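Local coordinates for protein putative cellulase CEL6 (Mycobacterium tuberculosis, PDB 1UP3) that probably hydrolyses beta-1,4 linkages inside cellulose chains as a family 6 endoglucanase, gripping the glucan in a groove at the end of a parallel beta-sheet, at residues F48-G54 with G99-V104; G109-I115 with D150-Y156; D120-D126 with R163-A167. All coordinates share one frame; numbering follows the deposited sequence.

Interaction 1 (F48-G54 with G99-V104); sequences FPPATVG and GWIDAV
Two neighbouring helices on the outside of the alpha/beta fold of family 6 glycoside hydrolases, 50-66 and 94-108, pack side by side here: V53 and P50 meet W100 and A103, and the axes of the segments 50-54 and 99-104 approach to 7.7 Å and cross at -20°. W100 links the second helix to the loop that leads into the first. Its indole lies with one edge toward this loop, where F48 O and the nitrogen of P50 sit near the ring plane, and NE1 gives F48 O a short but bent, weak hydrogen bond (2.8 Å, 126° at the hydrogen). With CG anti to the backbone N (chi1 -170°), the indole is carried toward the 48-50 loop. P50 covers the start of that side chain, its CG 4.1 Å from W100 CB. Behind it V53 forks: CG1 presses on A103 CB at 3.5 Å, tighter than usual carbon contact, and also meets W100 CD1, while CG2 reaches V104 CG2 at 4.0 Å. Further on, G54 CA comes within 3.4 Å of A103 O, so two backbones run close where there is no side chain. L44 and L75, on two strands of the sheet, also touch W100, and F91 meets its ring. The contact is therefore mostly apolar, and its one hydrogen bond, weak and bent, offers the N-H of the buried indole a backbone acceptor.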
# COMPACT_ATOMS: atom_id res chain seq x y z
N PHE A 48 7.35 14.57 3.13
CA PHE A 48 6.39 15.22 4.01
C PHE A 48 6.99 15.17 5.41
O PHE A 48 6.87 14.17 6.12
CB PHE A 48 5.05 14.48 3.98
CG PHE A 48 4.46 14.33 2.62
CD1 PHE A 48 4.88 13.31 1.81
CD2 PHE A 48 3.49 15.21 2.17
CE1 PHE A 48 4.36 13.14 0.54
CE2 PHE A 48 2.96 15.06 0.88
CZ PHE A 48 3.40 14.00 0.08
N PRO A 49 7.70 16.22 5.82
CA PRO A 49 8.43 16.13 7.09
C PRO A 49 7.53 16.09 8.32
O PRO A 49 6.39 16.52 8.21
CB PRO A 49 9.26 17.42 7.12
CG PRO A 49 8.53 18.36 6.21
CD PRO A 49 7.87 17.50 5.14
N PRO A 50 8.02 15.62 9.47
CA PRO A 50 7.26 15.63 10.71
C PRO A 50 6.60 16.97 11.02
O PRO A 50 5.48 17.03 11.58
CB PRO A 50 8.30 15.24 11.77
CG PRO A 50 9.28 14.44 11.03
CD PRO A 50 9.35 15.00 9.66
N ALA A 51 7.28 18.05 10.66
CA ALA A 51 6.81 19.37 11.02
C ALA A 51 5.50 19.72 10.37
O ALA A 51 4.75 20.58 10.90
CB ALA A 51 7.83 20.40 10.62
N THR A 52 5.22 19.14 9.20
CA THR A 52 4.04 19.51 8.43
C THR A 52 3.10 18.38 8.03
O THR A 52 1.98 18.64 7.56
CB THR A 52 4.42 20.29 7.17
OG1 THR A 52 5.19 19.43 6.32
CG2 THR A 52 5.33 21.53 7.55
N VAL A 53 3.54 17.13 8.14
CA VAL A 53 2.73 16.02 7.62
C VAL A 53 1.36 15.89 8.32
O VAL A 53 0.41 15.37 7.72
CB VAL A 53 3.51 14.69 7.69
CG1 VAL A 53 3.76 14.21 9.12
CG2 VAL A 53 2.78 13.58 6.90
N GLY A 54 1.26 16.34 9.56
CA GLY A 54 0.00 16.35 10.27
C GLY A 54 -1.07 17.13 9.52
O GLY A 54 -2.20 16.66 9.39
N GLY A 99 9.12 10.56 15.11
CA GLY A 99 8.53 11.89 15.13
C GLY A 99 7.52 12.06 14.01
O GLY A 99 6.47 12.70 14.18
N TRP A 100 7.84 11.46 12.88
CA TRP A 100 6.94 11.44 11.72
C TRP A 100 5.64 10.72 12.03
O TRP A 100 4.58 11.26 11.74
CB TRP A 100 7.63 10.76 10.56
CG TRP A 100 6.94 10.86 9.21
CD1 TRP A 100 6.74 11.99 8.45
CD2 TRP A 100 6.46 9.75 8.40
NE1 TRP A 100 6.17 11.66 7.24
CE2 TRP A 100 6.00 10.30 7.18
CE3 TRP A 100 6.41 8.35 8.58
CZ2 TRP A 100 5.46 9.50 6.15
CZ3 TRP A 100 5.89 7.58 7.58
CH2 TRP A 100 5.43 8.15 6.36
N ILE A 101 5.73 9.52 12.62
CA ILE A 101 4.55 8.78 13.03
C ILE A 101 3.70 9.60 14.05
O ILE A 101 2.47 9.63 13.95
CB ILE A 101 4.96 7.41 13.67
CG1 ILE A 101 5.52 6.47 12.59
CG2 ILE A 101 3.80 6.82 14.41
CD1 ILE A 101 4.52 6.12 11.46
N ASP A 102 4.35 10.30 15.00
CA ASP A 102 3.60 11.11 15.94
C ASP A 102 2.80 12.17 15.22
O ASP A 102 1.65 12.46 15.58
CB ASP A 102 4.51 11.81 16.95
CG ASP A 102 5.18 10.86 17.90
OD1 ASP A 102 4.75 9.70 18.05
OD2 ASP A 102 6.20 11.20 18.57
N ALA A 103 3.44 12.78 14.24
CA ALA A 103 2.79 13.83 13.45
C ALA A 103 1.65 13.30 12.60
O ALA A 103 0.59 13.92 12.53
CB ALA A 103 3.82 14.53 12.59
N VAL A 104 1.83 12.16 11.94
CA VAL A 104 0.75 11.54 11.20
C VAL A 104 -0.46 11.27 12.12
O VAL A 104 -1.60 11.56 11.78
CB VAL A 104 1.20 10.24 10.53
CG1 VAL A 104 0.03 9.45 9.98
CG2 VAL A 104 2.21 10.51 9.40

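Interaction 2 (G109-I115 with D150-Y156); sequences GSSPATI and DPAAAVY
Segments 113-115 and 153-156, of strands 113-117 and 153-158, run parallel, their axes 4.6 Å apart at closest and 13° apart in direction, in register A113 with A153, T114 with A154 and I115 with V155; the two are adjacent central strands of the parallel sheet in this family 6 alpha/beta fold. Four backbone hydrogen bonds join them. The first, A113 N to A152 O, is the longest at 3.2 Å, its donor lying well above the carbonyl plane, whereas the bond from Y156 N to I115 O is shorter and almost collinear with the carbonyl. A154 ties both ways, giving its N-H to A113 O and taking that of I115 on its own carbonyl. Side chains of T114 and A154 lie on one face, those of A113, A153, I115 and V155 on the other, where L108 of helix 94-108 touches A113 and I115. On the T114 face, CG2 of T114 comes within 3.9 Å of CE1 of the Y156 ring, to which it stands obliquely. The phenol OH of Y156 is hydrogen-bonded to D255. On the other face, I115 CB and V155 CG2 only graze each other. Before the strands, D150 reaches across to the loop 109-111. With CG anti to the backbone N (chi1 179°), its carboxylate lies among backbone atoms of G109, S110 and S111, and D150 OD2 stands 2.6 Å from S111 O. The other oxygen, OD1, closes an Asx turn within the type I turn D150 to A153: A152 N donates to D150 OD1 at 3.0 Å, approaching from above the carboxylate plane.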
# COMPACT_ATOMS: atom_id res chain seq x y z
N GLY A 109 -6.23 12.46 14.18
CA GLY A 109 -7.17 12.73 15.26
C GLY A 109 -8.06 11.52 15.47
O GLY A 109 -7.56 10.42 15.74
N SER A 110 -9.37 11.74 15.37
CA SER A 110 -10.35 10.66 15.49
C SER A 110 -11.04 10.39 14.17
O SER A 110 -12.13 9.80 14.16
CB SER A 110 -11.37 11.00 16.59
OG SER A 110 -10.78 10.84 17.88
N SER A 111 -10.41 10.81 13.06
CA SER A 111 -11.04 10.71 11.74
C SER A 111 -10.91 9.33 11.12
O SER A 111 -9.91 8.61 11.36
CB SER A 111 -10.48 11.76 10.81
OG SER A 111 -10.66 13.04 11.38
N PRO A 112 -11.91 8.93 10.31
CA PRO A 112 -11.84 7.64 9.61
C PRO A 112 -10.68 7.61 8.62
O PRO A 112 -10.47 8.57 7.89
CB PRO A 112 -13.16 7.57 8.85
CG PRO A 112 -14.02 8.47 9.57
CD PRO A 112 -13.19 9.61 10.01
N ALA A 113 -9.93 6.52 8.63
CA ALA A 113 -8.86 6.33 7.65
C ALA A 113 -8.49 4.86 7.61
O ALA A 113 -8.61 4.15 8.61
CB ALA A 113 -7.60 7.19 7.96
N THR A 114 -8.04 4.43 6.45
CA THR A 114 -7.40 3.13 6.27
C THR A 114 -5.91 3.40 6.07
O THR A 114 -5.55 4.27 5.27
CB THR A 114 -8.02 2.47 5.06
OG1 THR A 114 -9.40 2.23 5.28
CG2 THR A 114 -7.38 1.08 4.76
N ILE A 115 -5.06 2.75 6.87
CA ILE A 115 -3.62 3.01 6.85
C ILE A 115 -2.91 1.73 6.52
O ILE A 115 -3.10 0.74 7.21
CB ILE A 115 -3.10 3.56 8.18
CG1 ILE A 115 -3.98 4.71 8.71
CG2 ILE A 115 -1.63 4.00 8.03
CD1 ILE A 115 -4.05 5.94 7.84
N ASP A 150 -6.09 6.48 17.13
CA ASP A 150 -7.29 6.93 16.40
C ASP A 150 -8.21 5.74 16.33
O ASP A 150 -7.94 4.82 15.55
CB ASP A 150 -6.91 7.36 14.98
CG ASP A 150 -8.09 7.82 14.14
OD1 ASP A 150 -9.25 7.79 14.64
OD2 ASP A 150 -7.94 8.20 12.94
N PRO A 151 -9.32 5.73 17.08
CA PRO A 151 -10.21 4.57 17.05
C PRO A 151 -10.78 4.28 15.67
O PRO A 151 -11.11 3.12 15.40
CB PRO A 151 -11.35 4.98 18.00
CG PRO A 151 -11.32 6.40 18.00
CD PRO A 151 -9.89 6.84 17.87
N ALA A 152 -10.85 5.31 14.81
CA ALA A 152 -11.43 5.19 13.49
C ALA A 152 -10.42 4.86 12.40
O ALA A 152 -10.78 4.85 11.22
CB ALA A 152 -12.18 6.49 13.12
N ALA A 153 -9.18 4.59 12.79
CA ALA A 153 -8.17 4.18 11.82
C ALA A 153 -8.15 2.66 11.74
O ALA A 153 -8.02 1.99 12.75
CB ALA A 153 -6.82 4.68 12.21
N ALA A 154 -8.33 2.14 10.53
CA ALA A 154 -8.23 0.73 10.24
C ALA A 154 -6.82 0.51 9.74
O ALA A 154 -6.47 0.94 8.65
CB ALA A 154 -9.22 0.31 9.22
N VAL A 155 -6.00 -0.14 10.56
CA VAL A 155 -4.54 -0.19 10.33
C VAL A 155 -4.16 -1.59 9.87
O VAL A 155 -4.48 -2.58 10.54
CB VAL A 155 -3.76 0.21 11.60
CG1 VAL A 155 -2.23 0.11 11.34
CG2 VAL A 155 -4.15 1.61 12.05
N TYR A 156 -3.45 -1.64 8.75
CA TYR A 156 -3.01 -2.90 8.14
C TYR A 156 -1.49 -2.82 7.98
O TYR A 156 -0.97 -1.95 7.27
CB TYR A 156 -3.67 -3.15 6.77
CG TYR A 156 -5.18 -3.28 6.87
CD1 TYR A 156 -5.99 -2.16 6.76
CD2 TYR A 156 -5.80 -4.51 7.09
CE1 TYR A 156 -7.36 -2.23 6.87
CE2 TYR A 156 -7.20 -4.57 7.21
CZ TYR A 156 -7.96 -3.44 7.11
OH TYR A 156 -9.33 -3.50 7.22

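Interaction 3 (D120-D126 with R163-A167); sequences DALAMAD and RWLSA. With BGC (beta-D-glucopyranose), chain B; BGC (beta-D-glucopyranose), chain C.
W164 lays the six-membered ring of its indole over the methyl of A123, a CH-pi contact with CB 3.5 Å from the ring centroid and 10° off the normal. This pair forms part of the glycan-binding groove of the family 6 catalytic domain, at the C-terminal end of the parallel sheet. The opposite face of the same indole carries the glucose of chain C, its C4 offset toward the rim, so the ring is sandwiched between protein methyl and sugar in the manner of a carbohydrate-binding platform. CG stands anti to the backbone N (chi1 -159°), which swings the indole from its loop across to the short, weakly bonded helical turn about 121-124. M124 flanks the ring: its CB is 3.8 Å from W164 CZ2, and the bend of the chain at chi3 brings CE to the ring edge, in plane, and within 3.6 Å of O2 of the chain B glucose. L165, next after W164, turns its CD1 and CD2 toward A123, with CD2 3.9 Å from A123 O, and packs on M170 of helix 167-176. Nearby D126 has its carboxylate bound by R133 and R173. The 4-thio-glucose touches R163 and W164, and H161 meets the indole as well; H161, D82 and N191 also bond to glucose units. D120 touches both the ring edge and the ligand. Its carboxylate is turned 53° from the indole plane, and OD1 comes up to the ring edge, 3.5 Å from W164 CZ3. From the other branch of that carboxylate, D120 OD2 accepts a 2.7 Å hydrogen bond from O4 of the chain B glucose.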
# COMPACT_ATOMS: atom_id res chain seq x y z
N ASP A 120 6.64 -3.58 2.26
CA ASP A 120 7.94 -4.28 2.12
C ASP A 120 8.78 -4.28 3.37
O ASP A 120 9.74 -5.03 3.42
CB ASP A 120 8.83 -3.74 1.00
CG ASP A 120 8.15 -3.66 -0.35
OD1 ASP A 120 7.20 -4.42 -0.62
OD2 ASP A 120 8.58 -2.83 -1.21
N ALA A 121 8.44 -3.49 4.39
CA ALA A 121 9.42 -3.32 5.48
C ALA A 121 9.70 -4.62 6.22
O ALA A 121 10.86 -5.00 6.45
CB ALA A 121 9.00 -2.23 6.44
N LEU A 122 8.65 -5.31 6.64
CA LEU A 122 8.84 -6.58 7.37
C LEU A 122 9.40 -7.66 6.44
O LEU A 122 10.25 -8.45 6.86
CB LEU A 122 7.56 -7.08 8.00
CG LEU A 122 6.94 -6.19 9.10
CD1 LEU A 122 5.72 -6.88 9.70
CD2 LEU A 122 7.94 -5.90 10.18
N ALA A 123 8.94 -7.68 5.20
CA ALA A 123 9.34 -8.77 4.27
C ALA A 123 10.78 -8.63 3.83
O ALA A 123 11.45 -9.65 3.61
CB ALA A 123 8.42 -8.81 3.05
N MET A 124 11.26 -7.39 3.71
CA MET A 124 12.61 -7.10 3.19
C MET A 124 13.65 -6.95 4.32
O MET A 124 14.82 -6.74 4.04
CB MET A 124 12.61 -5.85 2.30
CG MET A 124 13.71 -5.88 1.25
SD MET A 124 13.82 -4.32 0.35
CE MET A 124 12.38 -4.44 -0.50
N ALA A 125 13.22 -7.11 5.56
CA ALA A 125 14.07 -6.78 6.71
C ALA A 125 15.35 -7.61 6.77
O ALA A 125 16.30 -7.17 7.39
CB ALA A 125 13.29 -6.90 7.98
N ASP A 126 15.37 -8.77 6.12
CA ASP A 126 16.57 -9.61 6.17
C ASP A 126 17.79 -8.99 5.48
O ASP A 126 18.93 -9.46 5.73
CB ASP A 126 16.30 -10.98 5.56
CG ASP A 126 15.35 -11.81 6.38
OD1 ASP A 126 15.38 -11.76 7.63
OD2 ASP A 126 14.60 -12.63 5.80
N ARG A 163 4.81 -15.24 -2.39
CA ARG A 163 6.06 -15.79 -2.93
C ARG A 163 7.30 -15.12 -2.30
O ARG A 163 8.39 -15.17 -2.85
CB ARG A 163 6.12 -15.70 -4.44
CG ARG A 163 4.95 -16.32 -5.10
CD ARG A 163 5.14 -17.66 -5.75
NE ARG A 163 3.90 -17.98 -6.47
CZ ARG A 163 3.73 -17.94 -7.81
NH1 ARG A 163 4.73 -17.64 -8.65
NH2 ARG A 163 2.56 -18.24 -8.32
N TRP A 164 7.10 -14.49 -1.16
CA TRP A 164 8.17 -13.77 -0.48
C TRP A 164 8.53 -14.57 0.76
O TRP A 164 9.23 -15.59 0.63
CB TRP A 164 7.78 -12.31 -0.24
CG TRP A 164 8.95 -11.41 -0.02
CD1 TRP A 164 10.22 -11.77 0.37
CD2 TRP A 164 8.98 -10.00 -0.22
NE1 TRP A 164 11.02 -10.65 0.43
CE2 TRP A 164 10.29 -9.56 0.07
CE3 TRP A 164 8.02 -9.06 -0.63
CZ2 TRP A 164 10.65 -8.21 -0.01
CZ3 TRP A 164 8.38 -7.73 -0.69
CH2 TRP A 164 9.68 -7.33 -0.39
N LEU A 165 8.13 -14.16 1.96
CA LEU A 165 8.38 -14.99 3.15
C LEU A 165 7.29 -16.04 3.25
O LEU A 165 6.21 -15.88 2.72
CB LEU A 165 8.41 -14.15 4.44
CG LEU A 165 9.36 -12.99 4.56
CD1 LEU A 165 9.32 -12.51 6.00
CD2 LEU A 165 10.73 -13.43 4.14
N SER A 166 7.56 -17.12 3.98
CA SER A 166 6.52 -18.04 4.32
C SER A 166 5.47 -17.44 5.26
O SER A 166 5.72 -16.44 5.95
CB SER A 166 7.09 -19.29 4.97
OG SER A 166 7.48 -18.98 6.29
N ALA A 167 4.30 -18.05 5.27
CA ALA A 167 3.21 -17.63 6.17
C ALA A 167 3.70 -17.66 7.62
O ALA A 167 3.43 -16.73 8.39
CB ALA A 167 1.97 -18.47 6.01
C2 BGC B . 11.04 -4.97 -4.48
C3 BGC B . 10.21 -3.79 -3.99
C4 BGC B . 8.75 -3.95 -4.42
C5 BGC B . 8.26 -5.35 -3.99
C6 BGC B . 6.85 -5.64 -4.53
C1 BGC B . 10.41 -6.28 -4.02
O2 BGC B . 12.41 -4.85 -4.07
O3 BGC B . 10.73 -2.55 -4.44
O4 BGC B . 7.90 -2.95 -3.84
O5 BGC B . 9.10 -6.38 -4.51
O6 BGC B . 6.39 -6.90 -4.07
C2 BGC C . 10.09 -10.91 -4.04
C3 BGC C . 10.04 -9.49 -4.57
C4 BGC C . 11.00 -8.56 -3.82
C5 BGC C . 12.41 -9.18 -3.69
C6 BGC C . 13.29 -8.35 -2.76
C1 BGC C . 11.54 -11.35 -3.98
O2 BGC C . 9.32 -11.74 -4.90
O3 BGC C . 8.69 -9.02 -4.52
O4 BGC C . 11.15 -7.38 -4.53
O5 BGC C . 12.25 -10.45 -3.14
O6 BGC C . 14.60 -8.91 -2.79

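Interaction 1 lies between outer helices, interaction 2 within the sheet and interaction 3 at the substrate groove. Helix 94-108, half of interaction 1, leads into strand 113-117 of interaction 2, and that strand is followed, after a short loop, by helix 121-124 of interaction 3; likewise strand 153-158 precedes the loop carrying W164. The segments of interactions 2 and 3 thus alternate along the chain, whereas interaction 1 closes before either opens. None touches another: the centres of interactions 1 and 2 lie about 16 Å apart. Those of interactions 2 and 3 are about 25 Å apart. Of the three, only interaction 3 holds residues of the glycan pocket, and the side chain of W164 lies about 4 Å from the thio-glucose.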